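Local coordinates for IroE protein (PDB 2GZS) that hydrolyses the trilactone of enterobactin and its glucosylated salmochelin forms, preferring the iron-free siderophores and tending to cut just once to give linear trimers, at residues 16-21 with 27-32; 45-50 with 130-135; 53-58 with 74-79; 123-128 with 163-168. All coordinates share one frame; numbering follows the deposited sequence.

Contact 1. Residues 16-21 with 27-32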
loop_
_atom_site.group_PDB
_atom_site.type_symbol
_atom_site.label_atom_id
_atom_site.label_comp_id
_atom_site.label_asym_id
_atom_site.label_seq_id
_atom_site.Cartn_x
_atom_site.Cartn_y
_atom_site.Cartn_z
ATOM N N THR A 16 -11.734 -2.935 13.001
ATOM C CA THR A 16 -11.183 -3.909 13.942
ATOM C C THR A 16 -9.880 -3.308 14.496
ATOM O O THR A 16 -9.314 -2.350 13.970
ATOM C CB THR A 16 -10.873 -5.262 13.330
ATOM O OG1 THR A 16 -9.898 -5.231 12.294
ATOM C CG2 THR A 16 -12.128 -5.721 12.569
ATOM N N SER A 17 -9.444 -3.855 15.632
ATOM C CA SER A 17 -8.258 -3.256 16.285
ATOM C C SER A 17 -7.258 -4.397 16.480
ATOM O O SER A 17 -7.636 -5.564 16.596
ATOM C CB SER A 17 -8.645 -2.583 17.595
ATOM O OG SER A 17 -9.464 -3.455 18.355
ATOM N N PHE A 18 -5.960 -3.991 16.429
ATOM C CA PHE A 18 -4.901 -4.967 16.668
ATOM C C PHE A 18 -3.790 -4.249 17.444
ATOM O O PHE A 18 -3.791 -3.040 17.425
ATOM C CB PHE A 18 -4.277 -5.556 15.418
ATOM C CG PHE A 18 -5.210 -6.279 14.467
ATOM C CD1 PHE A 18 -5.231 -7.652 14.441
ATOM C CD2 PHE A 18 -6.079 -5.566 13.630
ATOM C CE1 PHE A 18 -6.156 -8.261 13.603
ATOM C CE2 PHE A 18 -6.986 -6.199 12.781
ATOM C CZ PHE A 18 -7.008 -7.570 12.756
ATOM N N ASP A 19 -2.883 -4.978 18.085
ATOM C CA ASP A 19 -1.761 -4.375 18.796
ATOM C C ASP A 19 -0.490 -4.944 18.205
ATOM O O ASP A 19 -0.464 -6.127 17.781
ATOM C CB ASP A 19 -1.735 -4.784 20.283
ATOM C CG ASP A 19 -2.907 -4.171 21.023
ATOM O OD1 ASP A 19 -3.312 -3.047 20.666
ATOM O OD2 ASP A 19 -3.435 -4.822 21.959
ATOM N N SER A 20 0.583 -4.136 18.214
ATOM C CA SER A 20 1.870 -4.750 17.905
ATOM C C SER A 20 2.310 -5.796 18.960
ATOM O O SER A 20 1.834 -5.712 20.079
ATOM C CB SER A 20 2.952 -3.662 17.817
ATOM O OG SER A 20 3.109 -2.939 19.012
ATOM N N VAL A 21 3.248 -6.667 18.500
ATOM C CA VAL A 21 3.739 -7.588 19.564
ATOM C C VAL A 21 4.451 -6.905 20.709
ATOM O O VAL A 21 4.409 -7.290 21.926
ATOM C CB VAL A 21 4.638 -8.709 19.032
ATOM C CG1 VAL A 21 3.775 -9.615 18.147
ATOM C CG2 VAL A 21 5.852 -8.256 18.291
ATOM N N TYR A 27 -3.308 -0.544 16.305
ATOM C CA TYR A 27 -3.812 -0.428 14.929
ATOM C C TYR A 27 -5.335 -0.301 14.927
ATOM O O TYR A 27 -6.020 -0.929 15.728
ATOM C CB TYR A 27 -3.371 -1.626 14.041
ATOM C CG TYR A 27 -1.837 -1.684 14.069
ATOM C CD1 TYR A 27 -1.060 -1.032 13.149
ATOM C CD2 TYR A 27 -1.232 -2.416 15.084
ATOM C CE1 TYR A 27 0.345 -1.060 13.149
ATOM C CE2 TYR A 27 0.167 -2.454 15.125
ATOM C CZ TYR A 27 0.916 -1.804 14.188
ATOM O OH TYR A 27 2.302 -1.836 14.234
ATOM N N ARG A 28 -5.822 0.487 13.977
ATOM C CA ARG A 28 -7.283 0.595 13.728
ATOM C C ARG A 28 -7.486 0.269 12.281
ATOM O O ARG A 28 -6.860 0.953 11.459
ATOM C CB ARG A 28 -7.756 2.007 14.049
ATOM C CG ARG A 28 -9.293 2.189 13.856
ATOM C CD ARG A 28 -9.653 3.546 14.432
ATOM N NE ARG A 28 -9.503 3.811 15.859
ATOM C CZ ARG A 28 -9.282 5.057 16.310
ATOM N NH1 ARG A 28 -9.194 6.054 15.427
ATOM N NH2 ARG A 28 -9.158 5.230 17.620
ATOM N N VAL A 29 -8.187 -0.819 11.927
ATOM C CA VAL A 29 -8.214 -1.322 10.560
ATOM C C VAL A 29 -9.672 -1.250 10.082
ATOM O O VAL A 29 -10.564 -1.845 10.716
ATOM C CB VAL A 29 -7.681 -2.754 10.461
ATOM C CG1 VAL A 29 -7.805 -3.293 9.026
ATOM C CG2 VAL A 29 -6.240 -2.731 10.991
ATOM N N TRP A 30 -9.869 -0.520 8.995
ATOM C CA TRP A 30 -11.210 -0.420 8.418
ATOM C C TRP A 30 -11.268 -1.324 7.190
ATOM O O TRP A 30 -10.373 -1.349 6.325
ATOM C CB TRP A 30 -11.570 0.983 7.974
ATOM C CG TRP A 30 -11.711 1.981 9.056
ATOM C CD1 TRP A 30 -12.901 2.323 9.657
ATOM C CD2 TRP A 30 -10.699 2.786 9.688
ATOM N NE1 TRP A 30 -12.670 3.289 10.619
ATOM C CE2 TRP A 30 -11.317 3.579 10.648
ATOM C CE3 TRP A 30 -9.295 2.858 9.479
ATOM C CZ2 TRP A 30 -10.615 4.473 11.429
ATOM C CZ3 TRP A 30 -8.590 3.763 10.282
ATOM C CH2 TRP A 30 -9.240 4.544 11.241
ATOM N N THR A 31 -12.336 -2.112 7.103
ATOM C CA THR A 31 -12.603 -2.924 5.931
ATOM C C THR A 31 -13.844 -2.391 5.212
ATOM O O THR A 31 -14.917 -2.317 5.846
ATOM C CB THR A 31 -12.767 -4.408 6.286
ATOM O OG1 THR A 31 -11.565 -4.855 6.947
ATOM C CG2 THR A 31 -12.860 -5.271 5.038
ATOM N N ALA A 32 -13.737 -1.976 3.969
ATOM C CA ALA A 32 -14.808 -1.459 3.152
ATOM C C ALA A 32 -15.139 -2.523 2.123
ATOM O O ALA A 32 -14.322 -2.872 1.289
ATOM C CB ALA A 32 -14.447 -0.120 2.474
HETATM O O HOH W 1 -11.912 -4.174 9.722
#

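Contact 2. Residues 45-50 with 130-135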
loop_
_atom_site.group_PDB
_atom_site.type_symbol
_atom_site.label_atom_id
_atom_site.label_comp_id
_atom_site.label_asym_id
_atom_site.label_seq_id
_atom_site.Cartn_x
_atom_site.Cartn_y
_atom_site.Cartn_z
ATOM N N ILE A 45 -8.676 -6.996 -3.736
ATOM C CA ILE A 45 -8.634 -6.377 -2.422
ATOM C C ILE A 45 -7.343 -5.549 -2.316
ATOM O O ILE A 45 -6.313 -6.069 -2.774
ATOM C CB ILE A 45 -8.711 -7.427 -1.277
ATOM C CG1 ILE A 45 -8.778 -6.796 0.118
ATOM C CG2 ILE A 45 -7.590 -8.488 -1.390
ATOM C CD1 ILE A 45 -9.095 -7.818 1.246
ATOM N N LEU A 46 -7.459 -4.331 -1.773
ATOM C CA LEU A 46 -6.257 -3.488 -1.718
ATOM C C LEU A 46 -6.051 -3.100 -0.250
ATOM O O LEU A 46 -6.946 -2.504 0.345
ATOM C CB LEU A 46 -6.470 -2.281 -2.617
ATOM C CG LEU A 46 -5.199 -1.381 -2.724
ATOM C CD1 LEU A 46 -3.961 -2.068 -3.248
ATOM C CD2 LEU A 46 -5.547 -0.166 -3.579
ATOM N N TYR A 47 -4.890 -3.458 0.292
ATOM C CA TYR A 47 -4.449 -3.117 1.629
ATOM C C TYR A 47 -3.675 -1.784 1.571
ATOM O O TYR A 47 -2.796 -1.715 0.673
ATOM C CB TYR A 47 -3.546 -4.232 2.180
ATOM C CG TYR A 47 -4.337 -5.487 2.582
ATOM C CD1 TYR A 47 -4.668 -5.684 3.916
ATOM C CD2 TYR A 47 -4.713 -6.362 1.585
ATOM C CE1 TYR A 47 -5.404 -6.820 4.325
ATOM C CE2 TYR A 47 -5.440 -7.486 1.999
ATOM C CZ TYR A 47 -5.750 -7.681 3.314
ATOM O OH TYR A 47 -6.490 -8.826 3.668
HETATM N N MSE A 48 -4.037 -0.830 2.381
HETATM C CA MSE A 48 -3.523 0.525 2.232
HETATM C C MSE A 48 -2.971 1.037 3.554
HETATM O O MSE A 48 -3.635 1.036 4.578
HETATM C CB MSE A 48 -4.703 1.444 1.791
HETATM C CG MSE A 48 -5.263 0.857 0.447
HETATM SE SE MSE A 48 -6.534 2.069 -0.408
HETATM C CE MSE A 48 -7.082 2.120 1.413
ATOM N N LEU A 49 -1.681 1.465 3.479
ATOM C CA LEU A 49 -1.109 2.026 4.706
ATOM C C LEU A 49 -1.604 3.460 4.980
ATOM O O LEU A 49 -2.340 4.059 4.194
ATOM C CB LEU A 49 0.413 2.032 4.561
ATOM C CG LEU A 49 1.064 0.668 4.267
ATOM C CD1 LEU A 49 2.595 0.773 4.501
ATOM C CD2 LEU A 49 0.504 -0.558 4.862
ATOM N N ASP A 50 -1.205 4.027 6.111
ATOM C CA ASP A 50 -1.728 5.316 6.546
ATOM C C ASP A 50 -3.241 5.353 6.502
ATOM O O ASP A 50 -3.845 6.276 5.957
ATOM C CB ASP A 50 -1.092 6.458 5.718
ATOM C CG ASP A 50 0.408 6.572 6.008
ATOM O OD1 ASP A 50 0.773 6.486 7.220
ATOM O OD2 ASP A 50 1.114 6.778 4.998
ATOM N N PRO A 130 -5.612 -12.320 7.409
ATOM C CA PRO A 130 -6.456 -13.516 7.570
ATOM C C PRO A 130 -7.739 -13.210 8.314
ATOM O O PRO A 130 -8.747 -13.909 8.081
ATOM C CB PRO A 130 -5.602 -14.495 8.381
ATOM C CG PRO A 130 -4.190 -14.081 8.049
ATOM C CD PRO A 130 -4.273 -12.570 7.975
ATOM N N LYS A 131 -7.695 -12.256 9.211
ATOM C CA LYS A 131 -8.896 -11.923 9.956
ATOM C C LYS A 131 -9.831 -11.137 9.054
ATOM O O LYS A 131 -11.028 -11.477 8.987
ATOM C CB LYS A 131 -8.487 -11.143 11.215
ATOM C CG LYS A 131 -9.641 -10.568 12.025
ATOM C CD LYS A 131 -10.695 -11.641 12.192
ATOM C CE LYS A 131 -10.390 -12.697 13.228
ATOM N NZ LYS A 131 -11.403 -13.798 13.271
ATOM N N VAL A 132 -9.362 -10.073 8.379
ATOM C CA VAL A 132 -10.350 -9.240 7.686
ATOM C C VAL A 132 -10.861 -9.958 6.418
ATOM O O VAL A 132 -11.978 -9.572 5.985
ATOM C CB VAL A 132 -9.788 -7.838 7.372
ATOM C CG1 VAL A 132 -9.282 -7.136 8.635
ATOM C CG2 VAL A 132 -8.689 -7.963 6.342
ATOM N N GLU A 133 -10.184 -10.945 5.852
ATOM C CA GLU A 133 -10.688 -11.670 4.698
ATOM C C GLU A 133 -11.671 -12.793 5.062
ATOM O O GLU A 133 -12.311 -13.336 4.138
ATOM C CB GLU A 133 -9.474 -12.274 3.941
ATOM C CG GLU A 133 -8.739 -11.126 3.218
ATOM C CD GLU A 133 -7.662 -11.633 2.287
ATOM O OE1 GLU A 133 -7.593 -12.808 1.811
ATOM O OE2 GLU A 133 -6.717 -10.830 1.953
ATOM N N GLN A 134 -11.775 -13.141 6.359
ATOM C CA GLN A 134 -12.724 -14.195 6.728
ATOM C C GLN A 134 -14.119 -13.770 6.353
ATOM O O GLN A 134 -14.631 -12.682 6.513
ATOM C CB GLN A 134 -12.603 -14.456 8.243
ATOM C CG GLN A 134 -11.314 -15.155 8.620
ATOM C CD GLN A 134 -11.199 -15.243 10.136
ATOM O OE1 GLN A 134 -12.184 -15.033 10.834
ATOM N NE2 GLN A 134 -10.001 -15.551 10.607
ATOM N N GLY A 135 -14.835 -14.743 5.782
ATOM C CA GLY A 135 -16.217 -14.389 5.458
ATOM C C GLY A 135 -16.370 -13.620 4.158
ATOM O O GLY A 135 -17.513 -13.228 3.805
#

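Contact 3. Residues 53-58 with 74-79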
loop_
_atom_site.group_PDB
_atom_site.type_symbol
_atom_site.label_atom_id
_atom_site.label_comp_id
_atom_site.label_asym_id
_atom_site.label_seq_id
_atom_site.Cartn_x
_atom_site.Cartn_y
_atom_site.Cartn_z
ATOM N N ALA A 53 -5.675 8.358 7.178
ATOM C CA ALA A 53 -5.671 9.464 6.187
ATOM C C ALA A 53 -6.417 9.040 4.950
ATOM O O ALA A 53 -7.159 9.803 4.333
ATOM C CB ALA A 53 -4.215 9.836 5.840
ATOM N N VAL A 54 -6.250 7.756 4.538
ATOM C CA VAL A 54 -7.031 7.224 3.428
ATOM C C VAL A 54 -8.529 7.337 3.792
ATOM O O VAL A 54 -9.307 7.828 2.929
ATOM C CB VAL A 54 -6.628 5.764 3.162
ATOM C CG1 VAL A 54 -7.666 5.196 2.196
ATOM C CG2 VAL A 54 -5.216 5.668 2.579
HETATM N N MSE A 55 -8.910 6.915 4.980
HETATM C CA MSE A 55 -10.366 6.992 5.287
HETATM C C MSE A 55 -10.872 8.412 5.300
HETATM O O MSE A 55 -12.017 8.607 4.871
HETATM C CB MSE A 55 -10.660 6.328 6.623
HETATM C CG MSE A 55 -10.400 4.804 6.512
HETATM SE SE MSE A 55 -11.572 3.892 5.271
HETATM C CE MSE A 55 -13.138 4.339 6.120
ATOM N N ASP A 56 -10.092 9.352 5.763
ATOM C CA ASP A 56 -10.518 10.746 5.741
ATOM C C ASP A 56 -10.697 11.227 4.312
ATOM O O ASP A 56 -11.431 12.245 4.156
ATOM C CB ASP A 56 -9.418 11.581 6.402
ATOM C CG ASP A 56 -9.717 13.082 6.353
ATOM O OD1 ASP A 56 -10.378 13.541 7.305
ATOM O OD2 ASP A 56 -9.312 13.784 5.397
ATOM N N ARG A 57 -10.067 10.665 3.310
ATOM C CA ARG A 57 -10.094 11.186 1.914
ATOM C C ARG A 57 -11.039 10.324 1.092
ATOM O O ARG A 57 -11.289 10.663 -0.066
ATOM C CB ARG A 57 -8.674 11.153 1.345
ATOM C CG ARG A 57 -7.702 12.135 1.972
ATOM C CD ARG A 57 -6.257 11.750 1.736
ATOM N NE ARG A 57 -5.341 12.830 2.028
ATOM C CZ ARG A 57 -5.007 13.481 3.099
ATOM N NH1 ARG A 57 -5.562 13.199 4.280
ATOM N NH2 ARG A 57 -4.089 14.460 3.022
ATOM N N LEU A 58 -11.569 9.212 1.597
ATOM C CA LEU A 58 -12.437 8.351 0.814
ATOM C C LEU A 58 -13.798 9.018 0.678
ATOM O O LEU A 58 -14.275 9.549 1.675
ATOM C CB LEU A 58 -12.498 6.985 1.484
ATOM C CG LEU A 58 -13.119 5.841 0.732
ATOM C CD1 LEU A 58 -12.266 5.551 -0.511
ATOM C CD2 LEU A 58 -13.230 4.563 1.596
ATOM N N ILE A 74 -11.543 -2.764 0.364
ATOM C CA ILE A 74 -10.479 -1.799 0.730
ATOM C C ILE A 74 -10.164 -2.052 2.191
ATOM O O ILE A 74 -11.053 -2.027 3.066
ATOM C CB ILE A 74 -10.999 -0.380 0.553
ATOM C CG1 ILE A 74 -11.597 -0.152 -0.853
ATOM C CG2 ILE A 74 -9.893 0.584 0.899
ATOM C CD1 ILE A 74 -12.046 1.287 -1.043
ATOM N N VAL A 75 -8.901 -2.294 2.527
ATOM C CA VAL A 75 -8.502 -2.494 3.916
ATOM C C VAL A 75 -7.578 -1.340 4.266
ATOM O O VAL A 75 -6.444 -1.332 3.762
ATOM C CB VAL A 75 -7.812 -3.844 4.187
ATOM C CG1 VAL A 75 -7.425 -3.967 5.641
ATOM C CG2 VAL A 75 -8.728 -4.989 3.742
ATOM N N ALA A 76 -8.036 -0.393 5.069
ATOM C CA ALA A 76 -7.205 0.758 5.419
ATOM C C ALA A 76 -6.584 0.460 6.772
ATOM O O ALA A 76 -7.264 0.330 7.786
ATOM C CB ALA A 76 -8.094 1.990 5.492
ATOM N N VAL A 77 -5.239 0.302 6.750
ATOM C CA VAL A 77 -4.542 -0.138 7.982
ATOM C C VAL A 77 -4.032 1.132 8.665
ATOM O O VAL A 77 -3.006 1.691 8.180
ATOM C CB VAL A 77 -3.409 -1.087 7.646
ATOM C CG1 VAL A 77 -2.704 -1.576 8.908
ATOM C CG2 VAL A 77 -4.011 -2.254 6.813
ATOM N N GLY A 78 -4.715 1.588 9.703
ATOM C CA GLY A 78 -4.361 2.811 10.391
ATOM C C GLY A 78 -4.002 2.576 11.852
ATOM O O GLY A 78 -3.679 1.425 12.190
ATOM N N TYR A 79 -4.083 3.623 12.611
ATOM C CA TYR A 79 -3.670 3.622 14.004
ATOM C C TYR A 79 -4.759 4.119 14.899
ATOM O O TYR A 79 -5.647 4.843 14.380
ATOM C CB TYR A 79 -2.404 4.495 14.177
ATOM C CG TYR A 79 -1.196 3.872 13.512
ATOM C CD1 TYR A 79 -0.445 2.883 14.157
ATOM C CD2 TYR A 79 -0.764 4.243 12.220
ATOM C CE1 TYR A 79 0.685 2.321 13.539
ATOM C CE2 TYR A 79 0.344 3.690 11.566
ATOM C CZ TYR A 79 1.070 2.705 12.278
ATOM O OH TYR A 79 2.150 2.146 11.618
#

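Contact 4. Residues 123-128 with 163-168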
loop_
_atom_site.group_PDB
_atom_site.type_symbol
_atom_site.label_atom_id
_atom_site.label_comp_id
_atom_site.label_asym_id
_atom_site.label_seq_id
_atom_site.Cartn_x
_atom_site.Cartn_y
_atom_site.Cartn_z
ATOM N N LEU A 123 2.749 -8.991 11.169
ATOM C CA LEU A 123 1.464 -8.622 11.729
ATOM C C LEU A 123 0.432 -8.576 10.591
ATOM O O LEU A 123 -0.703 -9.103 10.655
ATOM C CB LEU A 123 1.520 -7.249 12.409
ATOM C CG LEU A 123 0.173 -6.600 12.669
ATOM C CD1 LEU A 123 -0.551 -7.359 13.777
ATOM C CD2 LEU A 123 0.317 -5.140 13.101
ATOM N N LEU A 124 0.784 -7.874 9.513
ATOM C CA LEU A 124 -0.175 -7.647 8.404
ATOM C C LEU A 124 -0.551 -8.948 7.756
ATOM O O LEU A 124 -1.769 -9.162 7.529
ATOM C CB LEU A 124 0.488 -6.665 7.423
ATOM C CG LEU A 124 -0.345 -6.306 6.170
ATOM C CD1 LEU A 124 -1.648 -5.614 6.570
ATOM C CD2 LEU A 124 0.497 -5.446 5.238
ATOM N N GLU A 125 0.405 -9.783 7.404
ATOM C CA GLU A 125 0.142 -10.995 6.588
ATOM C C GLU A 125 -0.381 -12.161 7.410
ATOM O O GLU A 125 -1.194 -12.958 6.868
ATOM C CB GLU A 125 1.410 -11.422 5.833
ATOM C CG GLU A 125 1.868 -10.357 4.851
ATOM C CD GLU A 125 2.999 -10.828 3.954
ATOM O OE1 GLU A 125 3.476 -11.976 4.026
ATOM O OE2 GLU A 125 3.402 -9.973 3.138
ATOM N N THR A 126 0.042 -12.279 8.667
ATOM C CA THR A 126 -0.414 -13.463 9.423
ATOM C C THR A 126 -1.502 -13.168 10.422
ATOM O O THR A 126 -2.098 -14.122 10.971
ATOM C CB THR A 126 0.753 -14.121 10.206
ATOM O OG1 THR A 126 1.069 -13.343 11.359
ATOM C CG2 THR A 126 2.009 -14.232 9.338
ATOM N N ARG A 127 -1.793 -11.907 10.742
ATOM C CA ARG A 127 -2.802 -11.562 11.752
ATOM C C ARG A 127 -3.923 -10.717 11.146
ATOM O O ARG A 127 -5.120 -11.071 11.206
ATOM C CB ARG A 127 -2.209 -10.865 12.993
ATOM C CG ARG A 127 -1.055 -11.679 13.597
ATOM C CD ARG A 127 -0.494 -11.090 14.926
ATOM N NE ARG A 127 0.868 -11.666 14.950
ATOM C CZ ARG A 127 2.042 -11.027 15.062
ATOM N NH1 ARG A 127 2.011 -9.702 15.241
ATOM N NH2 ARG A 127 3.121 -11.792 14.997
ATOM N N ILE A 128 -3.561 -9.569 10.548
ATOM C CA ILE A 128 -4.627 -8.690 10.053
ATOM C C ILE A 128 -5.282 -9.256 8.812
ATOM O O ILE A 128 -6.545 -9.353 8.765
ATOM C CB ILE A 128 -4.013 -7.307 9.732
ATOM C CG1 ILE A 128 -3.397 -6.693 10.974
ATOM C CG2 ILE A 128 -5.092 -6.429 9.062
ATOM C CD1 ILE A 128 -2.891 -5.264 10.708
ATOM N N SER A 163 5.267 -13.318 -0.234
ATOM C CA SER A 163 4.545 -14.095 -1.254
ATOM C C SER A 163 3.049 -13.873 -1.129
ATOM O O SER A 163 2.212 -14.576 -1.751
ATOM C CB SER A 163 4.836 -15.602 -1.150
ATOM O OG SER A 163 4.580 -15.973 0.207
ATOM N N TYR A 164 2.608 -12.928 -0.331
ATOM C CA TYR A 164 1.189 -12.821 0.005
ATOM C C TYR A 164 0.431 -11.929 -0.955
ATOM O O TYR A 164 -0.736 -12.114 -1.264
ATOM C CB TYR A 164 1.034 -12.258 1.440
ATOM C CG TYR A 164 -0.362 -12.388 2.001
ATOM C CD1 TYR A 164 -0.810 -13.621 2.509
ATOM C CD2 TYR A 164 -1.211 -11.294 2.025
ATOM C CE1 TYR A 164 -2.100 -13.741 3.037
ATOM C CE2 TYR A 164 -2.475 -11.449 2.565
ATOM C CZ TYR A 164 -2.932 -12.649 3.065
ATOM O OH TYR A 164 -4.241 -12.619 3.540
ATOM N N PHE A 165 1.072 -10.836 -1.408
ATOM C CA PHE A 165 0.421 -9.926 -2.310
ATOM C C PHE A 165 0.805 -10.165 -3.758
ATOM O O PHE A 165 1.908 -10.627 -4.041
ATOM C CB PHE A 165 0.768 -8.440 -1.964
ATOM C CG PHE A 165 0.362 -8.072 -0.568
ATOM C CD1 PHE A 165 -0.937 -7.652 -0.240
ATOM C CD2 PHE A 165 1.297 -8.165 0.452
ATOM C CE1 PHE A 165 -1.221 -7.394 1.080
ATOM C CE2 PHE A 165 0.962 -7.908 1.757
ATOM C CZ PHE A 165 -0.311 -7.464 2.091
ATOM N N ARG A 166 -0.073 -9.822 -4.711
ATOM C CA ARG A 166 0.259 -9.939 -6.113
ATOM C C ARG A 166 0.552 -8.592 -6.761
ATOM O O ARG A 166 1.260 -8.550 -7.776
ATOM C CB ARG A 166 -0.922 -10.632 -6.831
ATOM C CG ARG A 166 -0.987 -12.104 -6.374
ATOM C CD ARG A 166 0.145 -12.905 -7.009
ATOM N NE ARG A 166 -0.138 -13.238 -8.401
ATOM C CZ ARG A 166 -0.554 -14.421 -8.849
ATOM N NH1 ARG A 166 -0.752 -15.424 -8.009
ATOM N NH2 ARG A 166 -0.778 -14.598 -10.139
ATOM N N SER A 167 -0.013 -7.520 -6.234
ATOM C CA SER A 167 0.212 -6.208 -6.815
ATOM C C SER A 167 0.755 -5.248 -5.741
ATOM O O SER A 167 0.262 -5.218 -4.625
ATOM C CB SER A 167 -1.095 -5.623 -7.410
ATOM O OG SER A 167 -1.323 -6.373 -8.628
ATOM N N TYR A 168 1.799 -4.518 -6.160
ATOM C CA TYR A 168 2.508 -3.670 -5.165
ATOM C C TYR A 168 2.528 -2.229 -5.683
ATOM O O TYR A 168 3.223 -2.028 -6.731
ATOM C CB TYR A 168 3.915 -4.230 -4.987
ATOM C CG TYR A 168 3.947 -5.600 -4.295
ATOM C CD1 TYR A 168 4.240 -5.759 -2.974
ATOM C CD2 TYR A 168 3.637 -6.723 -5.094
ATOM C CE1 TYR A 168 4.243 -7.014 -2.357
ATOM C CE2 TYR A 168 3.653 -7.997 -4.507
ATOM C CZ TYR A 168 3.964 -8.113 -3.179
ATOM O OH TYR A 168 3.971 -9.380 -2.592
HETATM O O HOH W 2 4.945 -13.606 2.648
#

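Contact 1. Residues 16-21 with 27-32
T16 and V29 are joined by a reciprocal pair of backbone hydrogen bonds, T16 N to V29 O and V29 N to T16 O, each 2.8 Å long. Two residues on, the pattern repeats: Y27 N reaches F18 O at 2.8 Å, while F18 N meets Y27 O from above the carbonyl plane at 3.1 Å. S17 and R28, between them, form the non-hydrogen-bonded pair. V29 O takes a second donor, a water at 2.9 Å that also bonds T31 OG1 and, weakly, T16 OG1. Beyond the backbone, Y27 carries its ring alongside the F18 to S20 chain, CG lying beside its own N (chi1 -57°), which sets CE2 3.5 Å from S20 N with that nitrogen in the ring plane. The Y27 hydroxyl bonds D93. Replacing Y27 with an alanine would probably cost D93 this hydroxyl and open a gap between the S20 backbone and L123. On the same sheet face, the F18 ring meets V29 obliquely, CD2 to CG2 3.9 Å, and leans on I128 of helix 117-132. Antiparallel pairing of consecutive strands identifies a beta hairpin, here forming one margin of the alpha/beta-hydrolase sheet.

Contact 2. Residues 45-50 with 130-135
Y47 and E133 tie an inner strand of the alpha/beta-hydrolase sheet to segment 130-135, where helix 117-132, which packs across that sheet, runs out. The tyrosine OH donates to E133 OE2 over a short 2.6 Å. It meets the carboxylate oxygen on its anti side, 20° out of the carboxylate plane, while OE2 itself lies in the plane of the phenol ring at its edge. Ring and carboxylate planes are turned 45° against each other, and the two side chains approach at a slant. E133 reaches across because its chain runs extended beyond CG (chi2 -172°). Its other oxygen, OE1, forms a salt bridge with R143, which would be expected to favour the ionised carboxylate. A phenylalanine in place of Y47 would probably leave E133 without its bond to this strand and its carboxylate freer to shift about the R143 pairing. Apolar contacts flank the bond. V132 slides past the tyrosine in the opposite direction, CG2 to Y47 CE1 4.0 Å, and the same methyl is 3.6 Å from Y47 OH. I45, also extended, lays CD1 against E133 CG at 3.9 Å. Around this group, strand 43-48 is flanked in the sheet by strands 73-79 and 143-148; L124 and A129 of helix 117-132 touch Y47, while L46 and M48 pack against helix 247-262.

Contact 3. Residues 53-58 with 74-79
The turn that presents M55 to A76 is closed by R57 N, which bonds V54 O at 3.0 Å and, more weakly, A53 O at 3.2 Å. A single amide thus has both an i-to-i+3 and an i-to-i+4 acceptor near the end of the helix. Across to the strand the contact is wholly apolar. M55, present as selenomethionine, brings CG to 3.8 Å from A76 CB. Its chain is bent at both following torsions (chi2 -64°, chi3 -60°), which keeps SE within 4.0 Å of that same methyl. The short side chain of A76 probably helps the helix come this near. Farther along, L58 and I74 meet through their terminal methyls, CD1 to CD1 4.3 Å, a looser touch. V54, whose CB also faces the strand, packs on M48 of the neighbouring strand. Residues V75 and V77 point to the other side of the sheet, where they touch V132 and L124 of helix 117-132. A helix following strand 43-48 and lying against the next parallel strand, 73-79, is part of a beta-alpha-beta crossover, the basic connection of the alpha/beta-hydrolase fold.

Contact 4. Residues 123-128 with 163-168
E125 and Y164 bring their CA atoms to 6.9 Å where helix 117-132 widens into a pi-type turn, I128 N bonding L123 O at 2.9 Å and R127 N sharing that acceptor. In the alpha/beta-hydrolase fold seen here, this helix packs on one side of the sheet, and the partner segment is the loop leading into strand 167-171 with its first two residues. E125 carries much of the contact. Its extended chain lays the carboxyl carbon CD against Y164 CB at 3.5 Å, the two side chains sliding past each other in opposite directions with carboxylate and ring planes only 23° apart. Y164 has CG anti to its N (chi1 -167°), a setting that turns one ring face to the backbone O of E125, and R143 makes a cation-pi contact with the same ring. Steeper is the approach of F165, whose ring stands 67° to the carboxylate and places CE2 3.5 Å from E125 OE2. F165 CZ also touches L124 CD2 at 3.8 Å, these two side chains crossing nearly perpendicular. On one face of the F165 ring, Y164 CD2 sits over the centre. The carboxylate is fixed through both oxygens: OE2 bonds S162 OG, which also takes Y164 N, while a water O donates to E125 OE1 at 2.6 Å and accepts from S163 N at 2.9 Å.

Overall arrangement
Helix 117-132 joins three of the contacts on one side of the sheet: contacts 2 and 4 both use it, their centres 9 Å apart, and T31 OG1 of contact 1 lies 3.5 Å from V132 CB of contact 2. Contact 3 lies on the opposite side, with its centre about 17 Å from that of contact 4. Strand pairing connects the rest, W30 O to A76 N between contacts 1 and 3 and M48 N to V75 O between contacts 2 and 3, both 2.8 Å. All four are away from the catalytic S149 and H247. One link to the pocket holding diisopropyl phosphonate runs through D50 of segment 45-50, whose carboxylate makes a salt bridge with pocket residue R90.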